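Local coordinates for xylooligosaccharide oxidase (Myceliophthora thermophila, PDB 5L6G), which oxidises the C1 hydroxyl of xylooligosaccharides and related sugars to lactones, using bicovalently bound FAD and passing the electrons to molecular oxygen to give hydrogen peroxide, at residues A[51-56]-A[338-343]; A[135-140]-A[328-333]; A[154-159]-A[324-329]. One frame throughout, in Å; residues are numbered along the deposited sequence. Where two conformers were deposited one is given.

Contact 1 (A[51-56]-A[338-343]); sequences SPFNDR and QSETFY. With XYP (beta-D-xylopyranose), chain I; FAD (flavin-adenine dinucleotide), chain D.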
loop_
_atom_site.group_PDB
_atom_site.type_symbol
_atom_site.label_atom_id
_atom_site.label_comp_id
_atom_site.label_asym_id
_atom_site.label_seq_id
_atom_site.Cartn_x
_atom_site.Cartn_y
_atom_site.Cartn_z
ATOM N N SER A 51 5.543 6.541 17.532
ATOM C CA SER A 51 5.277 7.710 16.681
ATOM C C SER A 51 4.732 7.317 15.309
ATOM O O SER A 51 5.325 6.480 14.633
ATOM C CB SER A 51 6.534 8.564 16.515
ATOM O OG SER A 51 7.645 7.760 16.151
ATOM N N PRO A 52 3.616 7.950 14.883
ATOM C CA PRO A 52 2.927 7.620 13.650
ATOM C C PRO A 52 3.743 8.089 12.458
ATOM O O PRO A 52 4.651 8.890 12.618
ATOM C CB PRO A 52 1.650 8.455 13.746
ATOM C CG PRO A 52 2.073 9.667 14.483
ATOM C CD PRO A 52 3.043 9.164 15.510
ATOM N N PHE A 53 3.431 7.593 11.270
ATOM C CA PHE A 53 3.914 8.239 10.070
ATOM C C PHE A 53 3.106 9.525 9.874
ATOM O O PHE A 53 3.648 10.577 9.521
ATOM C CB PHE A 53 3.757 7.368 8.835
ATOM C CG PHE A 53 4.034 8.121 7.585
ATOM C CD1 PHE A 53 5.330 8.524 7.293
ATOM C CD2 PHE A 53 3.005 8.501 6.746
ATOM C CE1 PHE A 53 5.591 9.272 6.153
ATOM C CE2 PHE A 53 3.258 9.245 5.600
ATOM C CZ PHE A 53 4.555 9.628 5.305
ATOM N N ASN A 54 1.807 9.425 10.094
ATOM C CA ASN A 54 0.937 10.576 9.979
ATOM C C ASN A 54 0.846 11.278 11.319
ATOM O O ASN A 54 0.137 10.820 12.208
ATOM C CB ASN A 54 -0.461 10.169 9.505
ATOM C CG ASN A 54 -1.309 11.369 9.074
ATOM O OD1 ASN A 54 -0.990 12.539 9.358
ATOM N ND2 ASN A 54 -2.399 11.079 8.401
ATOM N N ASP A 55 1.554 12.394 11.448
ATOM C CA ASP A 55 1.551 13.175 12.686
ATOM C C ASP A 55 0.201 13.745 13.068
ATOM O O ASP A 55 0.035 14.233 14.178
ATOM C CB ASP A 55 2.548 14.328 12.603
ATOM C CG ASP A 55 3.967 13.868 12.735
ATOM O OD1 ASP A 55 4.226 13.018 13.612
ATOM O OD2 ASP A 55 4.806 14.353 11.956
ATOM N N ARG A 56 -0.751 13.711 12.144
ATOM C CA ARG A 56 -2.119 14.111 12.468
ATOM C C ARG A 56 -2.778 13.110 13.417
ATOM O O ARG A 56 -3.734 13.464 14.096
ATOM C CB ARG A 56 -2.952 14.206 11.207
ATOM C CG ARG A 56 -4.287 14.899 11.377
ATOM C CD ARG A 56 -4.986 15.050 10.027
ATOM N NE ARG A 56 -5.403 13.797 9.424
ATOM C CZ ARG A 56 -6.454 13.077 9.821
ATOM N NH1 ARG A 56 -7.192 13.460 10.865
ATOM N NH2 ARG A 56 -6.768 11.955 9.186
ATOM N N GLN A 338 10.536 9.250 9.976
ATOM C CA GLN A 338 10.005 10.115 8.937
ATOM C C GLN A 338 8.516 10.274 9.220
ATOM O O GLN A 338 7.829 9.285 9.538
ATOM C CB GLN A 338 10.219 9.521 7.541
ATOM C CG GLN A 338 11.678 9.351 7.153
ATOM C CD GLN A 338 12.438 10.661 7.179
ATOM O OE1 GLN A 338 13.144 10.960 8.149
ATOM N NE2 GLN A 338 12.287 11.461 6.122
ATOM N N SER A 339 8.021 11.504 9.178
ATOM C CA SER A 339 6.590 11.709 9.365
ATOM C C SER A 339 6.091 12.952 8.621
ATOM O O SER A 339 6.865 13.845 8.312
ATOM C CB SER A 339 6.254 11.799 10.848
ATOM O OG SER A 339 6.812 12.951 11.433
ATOM N N GLU A 340 4.793 12.966 8.334
ATOM C CA GLU A 340 4.117 14.093 7.692
ATOM C C GLU A 340 2.771 14.276 8.341
ATOM O O GLU A 340 2.285 13.381 9.067
ATOM C CB GLU A 340 3.927 13.855 6.189
ATOM C CG GLU A 340 5.225 13.588 5.464
ATOM C CD GLU A 340 5.071 13.356 3.986
ATOM O OE1 GLU A 340 3.957 13.448 3.427
ATOM O OE2 GLU A 340 6.105 13.068 3.365
ATOM N N THR A 341 2.172 15.436 8.102
ATOM C CA THR A 341 0.833 15.732 8.611
ATOM C C THR A 341 -0.069 15.861 7.408
ATOM O O THR A 341 0.151 16.713 6.560
ATOM C CB THR A 341 0.809 17.036 9.411
ATOM O OG1 THR A 341 1.749 16.944 10.492
ATOM C CG2 THR A 341 -0.573 17.321 9.977
ATOM N N PHE A 342 -1.098 15.033 7.331
ATOM C CA PHE A 342 -1.896 14.988 6.124
ATOM C C PHE A 342 -3.234 14.274 6.311
ATOM O O PHE A 342 -3.474 13.580 7.327
ATOM C CB PHE A 342 -1.093 14.297 5.006
ATOM C CG PHE A 342 -0.797 12.845 5.292
ATOM C CD1 PHE A 342 0.273 12.491 6.095
ATOM C CD2 PHE A 342 -1.603 11.838 4.785
ATOM C CE1 PHE A 342 0.536 11.156 6.385
ATOM C CE2 PHE A 342 -1.329 10.495 5.060
ATOM C CZ PHE A 342 -0.263 10.163 5.862
ATOM N N TYR A 343 -4.086 14.459 5.297
ATOM C CA TYR A 343 -5.261 13.632 5.076
ATOM C C TYR A 343 -5.127 13.019 3.697
ATOM O O TYR A 343 -4.570 13.638 2.820
ATOM C CB TYR A 343 -6.555 14.444 5.170
ATOM C CG TYR A 343 -7.795 13.611 4.934
ATOM C CD1 TYR A 343 -8.012 12.453 5.639
ATOM C CD2 TYR A 343 -8.762 13.992 4.016
ATOM C CE1 TYR A 343 -9.146 11.679 5.438
ATOM C CE2 TYR A 343 -9.909 13.229 3.812
ATOM C CZ TYR A 343 -10.091 12.065 4.535
ATOM O OH TYR A 343 -11.213 11.269 4.356
HETATM O O1 XYP I . -9.045 11.386 11.338
HETATM C C1 XYP I . -10.282 11.421 10.664
HETATM C C2 XYP I . -11.127 12.553 11.251
HETATM C C3 XYP I . -12.423 12.632 10.483
HETATM C C4 XYP I . -12.100 12.862 9.020
HETATM C C5 XYP I . -11.189 11.771 8.503
HETATM O O2 XYP I . -11.387 12.351 12.653
HETATM O O3 XYP I . -13.220 13.721 10.942
HETATM O O4 XYP I . -13.329 12.895 8.303
HETATM O O5 XYP I . -10.006 11.683 9.300
HETATM P PA FAD D . 1.914 -0.353 9.354
HETATM O O1A FAD D . 3.007 -0.938 10.217
HETATM O O2A FAD D . 1.313 0.937 9.815
HETATM O O5B FAD D . 0.835 -1.449 9.029
HETATM C C5B FAD D . -0.309 -1.218 8.202
HETATM C C4B FAD D . -1.377 -2.244 8.508
HETATM O O4B FAD D . -0.862 -3.553 8.254
HETATM C C3B FAD D . -1.807 -2.228 9.966
HETATM O O3B FAD D . -3.160 -2.622 10.056
HETATM C C2B FAD D . -0.943 -3.292 10.592
HETATM O O2B FAD D . -1.463 -3.808 11.811
HETATM C C1B FAD D . -0.867 -4.305 9.472
HETATM N N9A FAD D . 0.355 -5.104 9.584
HETATM C C8A FAD D . 1.617 -4.687 9.633
HETATM N N7A FAD D . 2.466 -5.735 9.758
HETATM C C5A FAD D . 1.694 -6.822 9.770
HETATM C C6A FAD D . 1.945 -8.255 9.909
HETATM N N6A FAD D . 3.230 -8.645 10.012
HETATM N N1A FAD D . 0.875 -9.077 9.927
HETATM C C2A FAD D . -0.386 -8.654 9.804
HETATM N N3A FAD D . -0.690 -7.329 9.671
HETATM C C4A FAD D . 0.314 -6.410 9.655
HETATM N N1 FAD D . 1.520 1.999 -1.081
HETATM C C2 FAD D . 1.539 1.517 -2.364
HETATM O O2 FAD D . 0.702 0.633 -2.698
HETATM N N3 FAD D . 2.464 1.951 -3.255
HETATM C C4 FAD D . 3.413 2.864 -2.938
HETATM O O4 FAD D . 4.280 3.279 -3.757
HETATM C C4X FAD D . 3.451 3.436 -1.575
HETATM N N5 FAD D . 4.367 4.362 -1.168
HETATM C C5X FAD D . 4.408 4.866 0.122
HETATM C C6 FAD D . 5.371 5.796 0.538
HETATM C C7 FAD D . 5.352 6.285 1.854
HETATM C C7M FAD D . 6.393 7.301 2.254
HETATM C C8 FAD D . 4.341 5.788 2.852
HETATM C C8M FAD D . 4.345 6.246 4.306
HETATM C C9 FAD D . 3.406 4.855 2.417
HETATM C C9A FAD D . 3.384 4.385 1.092
HETATM N N10 FAD D . 2.420 3.449 0.633
HETATM C C10 FAD D . 2.407 2.941 -0.668
HETATM C "C1'" FAD D . 1.375 2.929 1.507
HETATM C "C2'" FAD D . 1.774 1.655 2.182
HETATM O "O2'" FAD D . 1.635 0.605 1.221
HETATM C "C3'" FAD D . 0.767 1.434 3.297
HETATM O "O3'" FAD D . 0.753 2.542 4.205
HETATM C "C4'" FAD D . 1.147 0.153 4.044
HETATM O "O4'" FAD D . -0.047 -0.453 4.558
HETATM C "C5'" FAD D . 2.136 0.480 5.135
HETATM O "O5'" FAD D . 2.767 -0.722 5.583
HETATM P P FAD D . 3.573 -0.652 6.938
HETATM O O1P FAD D . 4.002 -2.016 7.376
HETATM O O2P FAD D . 4.634 0.398 6.843
HETATM O O3P FAD D . 2.491 0.028 7.904
HETATM O O HOH W 1 4.523 16.402 10.335
#

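Contact 2 (A[135-140]-A[328-333]); sequences LGHIAT and EIDITD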
loop_
_atom_site.group_PDB
_atom_site.type_symbol
_atom_site.label_atom_id
_atom_site.label_comp_id
_atom_site.label_asym_id
_atom_site.label_seq_id
_atom_site.Cartn_x
_atom_site.Cartn_y
_atom_site.Cartn_z
ATOM N N LEU A 135 10.897 -1.774 2.539
ATOM C CA LEU A 135 11.032 -2.068 1.125
ATOM C C LEU A 135 12.428 -1.773 0.607
ATOM O O LEU A 135 12.924 -2.520 -0.211
ATOM C CB LEU A 135 9.992 -1.307 0.311
ATOM C CG LEU A 135 8.525 -1.586 0.657
ATOM C CD1 LEU A 135 7.615 -0.821 -0.302
ATOM C CD2 LEU A 135 8.236 -3.089 0.615
ATOM N N GLY A 136 13.041 -0.673 1.062
ATOM C CA GLY A 136 14.370 -0.300 0.608
ATOM C C GLY A 136 15.429 -1.320 0.983
ATOM O O GLY A 136 16.326 -1.631 0.204
ATOM N N HIS A 137 15.311 -1.855 2.182
ATOM C CA HIS A 137 16.201 -2.909 2.654
ATOM C C HIS A 137 16.014 -4.191 1.854
ATOM O O HIS A 137 16.999 -4.824 1.465
ATOM C CB HIS A 137 15.950 -3.181 4.138
ATOM C CG HIS A 137 16.795 -4.274 4.707
ATOM N ND1 HIS A 137 18.176 -4.258 4.663
ATOM C CD2 HIS A 137 16.453 -5.423 5.324
ATOM C CE1 HIS A 137 18.645 -5.344 5.249
ATOM N NE2 HIS A 137 17.616 -6.063 5.666
ATOM N N ILE A 138 14.754 -4.561 1.626
ATOM C CA ILE A 138 14.448 -5.780 0.885
ATOM C C ILE A 138 15.035 -5.662 -0.524
ATOM O O ILE A 138 15.774 -6.546 -0.976
ATOM C CB ILE A 138 12.937 -6.011 0.804
ATOM C CG1 ILE A 138 12.372 -6.259 2.197
ATOM C CG2 ILE A 138 12.633 -7.184 -0.121
ATOM C CD1 ILE A 138 10.880 -6.149 2.305
ATOM N N ALA A 139 14.720 -4.553 -1.185
ATOM C CA ALA A 139 15.180 -4.323 -2.539
ATOM C C ALA A 139 16.711 -4.369 -2.613
ATOM O O ALA A 139 17.286 -4.948 -3.536
ATOM C CB ALA A 139 14.650 -2.999 -3.045
ATOM N N THR A 140 17.369 -3.768 -1.631
ATOM C CA THR A 140 18.835 -3.738 -1.608
ATOM C C THR A 140 19.430 -5.133 -1.482
ATOM O O THR A 140 20.328 -5.537 -2.254
ATOM C CB THR A 140 19.326 -2.851 -0.447
ATOM O OG1 THR A 140 18.853 -1.514 -0.665
ATOM C CG2 THR A 140 20.852 -2.868 -0.338
ATOM N N GLU A 328 17.974 8.003 2.412
ATOM C CA GLU A 328 18.278 6.634 2.815
ATOM C C GLU A 328 17.427 5.625 2.039
ATOM O O GLU A 328 16.198 5.749 1.967
ATOM C CB GLU A 328 18.061 6.452 4.322
ATOM C CG GLU A 328 19.331 6.421 5.161
ATOM C CD GLU A 328 19.947 5.028 5.240
ATOM O OE1 GLU A 328 20.534 4.573 4.229
ATOM O OE2 GLU A 328 19.854 4.387 6.317
ATOM N N ILE A 329 18.091 4.620 1.474
ATOM C CA ILE A 329 17.413 3.520 0.789
ATOM C C ILE A 329 17.376 2.261 1.652
ATOM O O ILE A 329 16.312 1.716 1.902
ATOM C CB ILE A 329 18.132 3.206 -0.528
ATOM C CG1 ILE A 329 18.135 4.453 -1.418
ATOM C CG2 ILE A 329 17.483 2.034 -1.248
ATOM C CD1 ILE A 329 16.770 4.870 -1.908
ATOM N N ASP A 330 18.546 1.803 2.089
ATOM C CA ASP A 330 18.653 0.560 2.862
ATOM C C ASP A 330 18.386 0.859 4.338
ATOM O O ASP A 330 19.296 0.881 5.156
ATOM C CB ASP A 330 20.034 -0.071 2.652
ATOM C CG ASP A 330 20.153 -1.452 3.288
ATOM O OD1 ASP A 330 19.130 -2.014 3.741
ATOM O OD2 ASP A 330 21.274 -1.965 3.351
ATOM N N ILE A 331 17.125 1.096 4.661
ATOM C CA ILE A 331 16.728 1.515 5.999
ATOM C C ILE A 331 16.404 0.321 6.883
ATOM O O ILE A 331 15.498 -0.447 6.582
ATOM C CB ILE A 331 15.486 2.413 5.960
ATOM C CG1 ILE A 331 15.713 3.622 5.049
ATOM C CG2 ILE A 331 15.122 2.866 7.375
ATOM C CD1 ILE A 331 14.437 4.350 4.673
ATOM N N THR A 332 17.146 0.193 7.980
ATOM C CA THR A 332 16.858 -0.784 9.027
ATOM C C THR A 332 16.889 -0.190 10.444
ATOM O O THR A 332 16.593 -0.887 11.402
ATOM C CB THR A 332 17.883 -1.930 8.991
ATOM O OG1 THR A 332 19.196 -1.401 9.211
ATOM C CG2 THR A 332 17.844 -2.647 7.653
ATOM N N ASP A 333 17.239 1.089 10.568
ATOM C CA ASP A 333 17.464 1.713 11.873
ATOM C C ASP A 333 16.134 1.833 12.608
ATOM O O ASP A 333 15.190 2.426 12.071
ATOM C CB ASP A 333 18.094 3.106 11.691
ATOM C CG ASP A 333 18.592 3.731 13.005
ATOM O OD1 ASP A 333 17.978 3.526 14.076
ATOM O OD2 ASP A 333 19.604 4.469 12.964
HETATM O O HOH W 2 14.271 0.070 3.713
#

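Contact 3 (A[154-159]-A[324-329]); sequences TCPGVG and AYSGEI. With FAD (flavin-adenine dinucleotide), chain D; XYP (beta-D-xylopyranose), chain H.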
loop_
_atom_site.group_PDB
_atom_site.type_symbol
_atom_site.label_atom_id
_atom_site.label_comp_id
_atom_site.label_asym_id
_atom_site.label_seq_id
_atom_site.Cartn_x
_atom_site.Cartn_y
_atom_site.Cartn_z
ATOM N N THR A 154 6.986 2.321 -4.064
ATOM C CA THR A 154 8.084 3.241 -3.972
ATOM C C THR A 154 8.076 3.606 -2.499
ATOM O O THR A 154 7.050 3.483 -1.833
ATOM C CB THR A 154 7.797 4.522 -4.782
ATOM O OG1 THR A 154 6.795 5.292 -4.109
ATOM C CG2 THR A 154 7.283 4.199 -6.204
ATOM N N CYS A 155 9.168 4.100 -1.970
ATOM C CA CYS A 155 9.143 4.508 -0.568
ATOM C C CYS A 155 9.926 3.465 0.214
ATOM O O CYS A 155 9.361 2.465 0.654
ATOM C CB CYS A 155 7.713 4.618 0.020
ATOM S SG CYS A 155 6.671 6.036 -0.454
ATOM N N PRO A 156 11.221 3.721 0.420
ATOM C CA PRO A 156 12.126 2.774 1.086
ATOM C C PRO A 156 11.723 2.436 2.512
ATOM O O PRO A 156 12.044 1.348 2.992
ATOM C CB PRO A 156 13.464 3.503 1.114
ATOM C CG PRO A 156 13.335 4.647 0.166
ATOM C CD PRO A 156 11.891 4.975 0.038
ATOM N N GLY A 157 11.018 3.346 3.181
ATOM C CA GLY A 157 10.707 3.170 4.606
ATOM C C GLY A 157 9.465 2.357 4.900
ATOM O O GLY A 157 9.216 1.996 6.051
ATOM N N VAL A 158 8.677 2.072 3.867
ATOM C CA VAL A 158 7.460 1.318 4.015
ATOM C C VAL A 158 7.745 -0.116 4.460
ATOM O O VAL A 158 8.674 -0.759 3.980
ATOM C CB VAL A 158 6.639 1.336 2.728
ATOM C CG1 VAL A 158 5.564 0.260 2.719
ATOM C CG2 VAL A 158 6.019 2.705 2.541
ATOM N N GLY A 159 6.945 -0.598 5.407
ATOM C CA GLY A 159 7.154 -1.937 5.940
ATOM C C GLY A 159 6.525 -2.961 5.027
ATOM O O GLY A 159 5.458 -2.737 4.498
ATOM N N ALA A 324 12.204 7.101 -5.117
ATOM C CA ALA A 324 12.188 6.854 -3.684
ATOM C C ALA A 324 11.937 8.147 -2.911
ATOM O O ALA A 324 11.237 8.130 -1.897
ATOM C CB ALA A 324 13.498 6.238 -3.245
ATOM N N TYR A 325 12.525 9.247 -3.378
ATOM C CA TYR A 325 12.343 10.573 -2.757
ATOM C C TYR A 325 12.746 10.532 -1.280
ATOM O O TYR A 325 12.016 10.979 -0.388
ATOM C CB TYR A 325 10.897 11.083 -2.919
ATOM C CG TYR A 325 10.420 11.188 -4.357
ATOM C CD1 TYR A 325 11.201 11.806 -5.335
ATOM C CD2 TYR A 325 9.176 10.693 -4.734
ATOM C CE1 TYR A 325 10.760 11.908 -6.645
ATOM C CE2 TYR A 325 8.729 10.788 -6.043
ATOM C CZ TYR A 325 9.519 11.394 -6.991
ATOM O OH TYR A 325 9.064 11.497 -8.283
ATOM N N SER A 326 13.927 9.983 -1.053
ATOM C CA SER A 326 14.431 9.708 0.278
ATOM C C SER A 326 15.933 9.598 0.117
ATOM O O SER A 326 16.413 9.061 -0.888
ATOM C CB SER A 326 13.819 8.397 0.803
ATOM O OG SER A 326 14.521 7.856 1.920
ATOM N N GLY A 327 16.675 10.139 1.079
ATOM C CA GLY A 327 18.126 10.002 1.076
ATOM C C GLY A 327 18.486 8.550 1.310
ATOM O O GLY A 327 19.184 7.928 0.500
ATOM N N GLU A 328 17.974 8.003 2.412
ATOM C CA GLU A 328 18.278 6.634 2.815
ATOM C C GLU A 328 17.427 5.625 2.039
ATOM O O GLU A 328 16.198 5.749 1.967
ATOM C CB GLU A 328 18.061 6.452 4.322
ATOM C CG GLU A 328 19.331 6.421 5.161
ATOM C CD GLU A 328 19.947 5.028 5.240
ATOM O OE1 GLU A 328 20.534 4.573 4.229
ATOM O OE2 GLU A 328 19.854 4.387 6.317
ATOM N N ILE A 329 18.091 4.620 1.474
ATOM C CA ILE A 329 17.413 3.520 0.789
ATOM C C ILE A 329 17.376 2.261 1.652
ATOM O O ILE A 329 16.312 1.716 1.902
ATOM C CB ILE A 329 18.132 3.206 -0.528
ATOM C CG1 ILE A 329 18.135 4.453 -1.418
ATOM C CG2 ILE A 329 17.483 2.034 -1.248
ATOM C CD1 ILE A 329 16.770 4.870 -1.908
HETATM P PA FAD D . 1.914 -0.353 9.354
HETATM O O1A FAD D . 3.007 -0.938 10.217
HETATM O O2A FAD D . 1.313 0.937 9.815
HETATM O O5B FAD D . 0.835 -1.449 9.029
HETATM C C5B FAD D . -0.309 -1.218 8.202
HETATM C C4B FAD D . -1.377 -2.244 8.508
HETATM O O4B FAD D . -0.862 -3.553 8.254
HETATM C C3B FAD D . -1.807 -2.228 9.966
HETATM O O3B FAD D . -3.160 -2.622 10.056
HETATM C C2B FAD D . -0.943 -3.292 10.592
HETATM O O2B FAD D . -1.463 -3.808 11.811
HETATM C C1B FAD D . -0.867 -4.305 9.472
HETATM N N9A FAD D . 0.355 -5.104 9.584
HETATM C C8A FAD D . 1.617 -4.687 9.633
HETATM N N7A FAD D . 2.466 -5.735 9.758
HETATM C C5A FAD D . 1.694 -6.822 9.770
HETATM C C6A FAD D . 1.945 -8.255 9.909
HETATM N N6A FAD D . 3.230 -8.645 10.012
HETATM N N1A FAD D . 0.875 -9.077 9.927
HETATM C C2A FAD D . -0.386 -8.654 9.804
HETATM N N3A FAD D . -0.690 -7.329 9.671
HETATM C C4A FAD D . 0.314 -6.410 9.655
HETATM N N1 FAD D . 1.520 1.999 -1.081
HETATM C C2 FAD D . 1.539 1.517 -2.364
HETATM O O2 FAD D . 0.702 0.633 -2.698
HETATM N N3 FAD D . 2.464 1.951 -3.255
HETATM C C4 FAD D . 3.413 2.864 -2.938
HETATM O O4 FAD D . 4.280 3.279 -3.757
HETATM C C4X FAD D . 3.451 3.436 -1.575
HETATM N N5 FAD D . 4.367 4.362 -1.168
HETATM C C5X FAD D . 4.408 4.866 0.122
HETATM C C6 FAD D . 5.371 5.796 0.538
HETATM C C7 FAD D . 5.352 6.285 1.854
HETATM C C7M FAD D . 6.393 7.301 2.254
HETATM C C8 FAD D . 4.341 5.788 2.852
HETATM C C8M FAD D . 4.345 6.246 4.306
HETATM C C9 FAD D . 3.406 4.855 2.417
HETATM C C9A FAD D . 3.384 4.385 1.092
HETATM N N10 FAD D . 2.420 3.449 0.633
HETATM C C10 FAD D . 2.407 2.941 -0.668
HETATM C "C1'" FAD D . 1.375 2.929 1.507
HETATM C "C2'" FAD D . 1.774 1.655 2.182
HETATM O "O2'" FAD D . 1.635 0.605 1.221
HETATM C "C3'" FAD D . 0.767 1.434 3.297
HETATM O "O3'" FAD D . 0.753 2.542 4.205
HETATM C "C4'" FAD D . 1.147 0.153 4.044
HETATM O "O4'" FAD D . -0.047 -0.453 4.558
HETATM C "C5'" FAD D . 2.136 0.480 5.135
HETATM O "O5'" FAD D . 2.767 -0.722 5.583
HETATM P P FAD D . 3.573 -0.652 6.938
HETATM O O1P FAD D . 4.002 -2.016 7.376
HETATM O O2P FAD D . 4.634 0.398 6.843
HETATM O O3P FAD D . 2.491 0.028 7.904
HETATM O O1 XYP H . 1.807 6.009 -4.168
HETATM C C1 XYP H . 2.850 6.543 -3.356
HETATM C C2 XYP H . 3.837 7.300 -4.243
HETATM C C3 XYP H . 4.859 8.059 -3.407
HETATM C C4 XYP H . 4.152 8.930 -2.373
HETATM C C5 XYP H . 3.163 8.101 -1.545
HETATM O O2 XYP H . 4.501 6.347 -5.073
HETATM O O3 XYP H . 5.748 8.812 -4.251
HETATM O O4 XYP H . 5.110 9.483 -1.463
HETATM O O5 XYP H . 2.258 7.379 -2.375
HETATM O O HOH W 3 8.442 7.235 -3.060
#

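Contact 1 (A[51-56]-A[338-343])
The carboxamide of Asn54 lies flat over the ring of Phe342, the planes only 8° apart, with ND2 above the ring centre. Asn54 CG, anti to its backbone N (chi1 -167°), is thereby placed over that ring. An amide carrying both a donor and an acceptor suits the place: OD1 accepts from Phe342 N at 3.2 Å, while ND2 donates to Phe342 O at 2.9 Å. OD1 also takes Arg56 N, from the other face of its plane, closing an Asx turn. Phe342 O is likewise gripped twice, its second donor being Arg56 NE at 2.9 Å. From the same guanidinium, NH1 donates to O1 of a xylose bound away from the flavin, at 2.8 Å. Phe53 meets Phe342 rim to rim, CE2 to CE1 at 3.4 Å, and offers one ring face to the flavin methyl C8M. Ser339 OG donates to Asp55 OD2. Asn54 and Glu340 form a single beta bridge, with Glu340 N bonded to Phe53 O at 2.9 Å and Asp55 N to Glu340 O at 2.7 Å. The loop is thereby fastened to segment 338-343, which runs into strand 341-349 of the large antiparallel sheet, beside the flavin site of an FAD-linked oxidase of the PCMH type.

Contact 2 (A[135-140]-A[328-333])
A histidine-carboxylate hydrogen bond, His137 to Asp330, ties the first turn of helix 135-146 to the loop that leads toward strand 341-349. His137 ND1 donates to the syn lone pair of Asp330 OD1 at 2.6 Å, with an angle of 157° at the hydrogen. Ring and carboxylate are nearly coplanar, 8° apart, so the bond is made at the ring edge and helps to fix the rotation of the imidazole. Its face is used as well: Thr332 CG2 lies 3.5 Å from the centroid of the His137 ring in a CH-pi contact, offset toward the rim. Threonine suits that spot because its methyl can lie on the ring face while ND1 is engaged at the edge.

The helix belongs to the FAD-binding PCMH-type region, and the flank of its first turn packs on the loop. Gly136 lacks a side chain, which lets Ile329 O approach its CA to 3.1 Å in a CA-H...O contact. Next along, His137 N donates to a water at 2.7 Å. That water can link helix to loop by donating to Ile331 O, a long bond of 3.2 Å, though it has more acceptors in reach than protons. Asp330 is the centre of an inverse gamma turn, a tight bend closed by a weak bond from Ile331 N to Ile329 O.

One turn further on, Thr140 OG1 donates to Gly136 O at 2.7 Å, which also accepts from Thr140 N from the opposite face of its plane. With its hydroxyl turned back on the helix, Thr140 sets CG2 3.8 Å from Asp330 OD2, while Met317 of helix 316-322 packs on both Thr140 and Ile329.

Contact 3 (A[154-159]-A[324-329])
Pro156 carries almost the whole of this contact without a direct hydrogen bond between the two segments, although its neighbour Cys155 is covalently attached to the flavin. The pyrrolidine ring points into the loop 324-329. Pro156 CG lies 3.8 Å from Ala324 CB and also touches Ser326 CB and Ile329 CD1, while Pro156 CB is 3.5 Å from Ile329 O. The small side chains of Ala324 and Ser326 suit this close approach. Ser326 OG, anti to the backbone N (chi1 163°), donates to Glu328 O at 2.7 Å, holding the loop in its curve.

Proline also suits the second position of the type I beta turn Cys155-Val158, since its phi of -61° is restricted near this value by the ring. This turn is part of the bicovalent attachment of FAD: Cys155 SG is bonded to flavin C6 at 1.7 Å, the other link being made by His94. Just before it, Thr154 N donates to flavin O4 at 2.9 Å, and the Thr154 OG1 hydroxyl is hydrogen-bonded to O2 of the bound xylose at 2.7 Å; Arg272, Glu412 and Tyr451 bind the same sugar. A water bonded to Thr154 OG1 also donates weakly to Ala324 O, bridging the segments beside the substrate. Beyond the turn, Val158 CG2 packs 3.4 Å from flavin C9, and Gly159, at the N-cap of helix 160-165, gives its N-H to phosphate oxygen O2P at 2.9 Å.

How the contacts relate
Contacts 2 and 3 are neighbours, their centres about 7 Å apart. They share Glu328 and Ile329 of one loop, and the backbone bonds Leu135 N to Val158 O and Gly136 N to Pro156 O join helix 135-146 to the flavin-linked turn. Contact 1 lies about 15 Å from contact 3, centre to centre, and meets the same FAD at another place; along the chain it encloses both others. All three are partly buried, with contact 3 nearest the centre of the chain. Contact 1 combines many hydrogen bonds with aromatic packing, contact 2 centres on one histidine-carboxylate hydrogen bond with a CH-pi contact, and contact 3 rests mainly on proline packing, with no direct hydrogen bond and one water bridge.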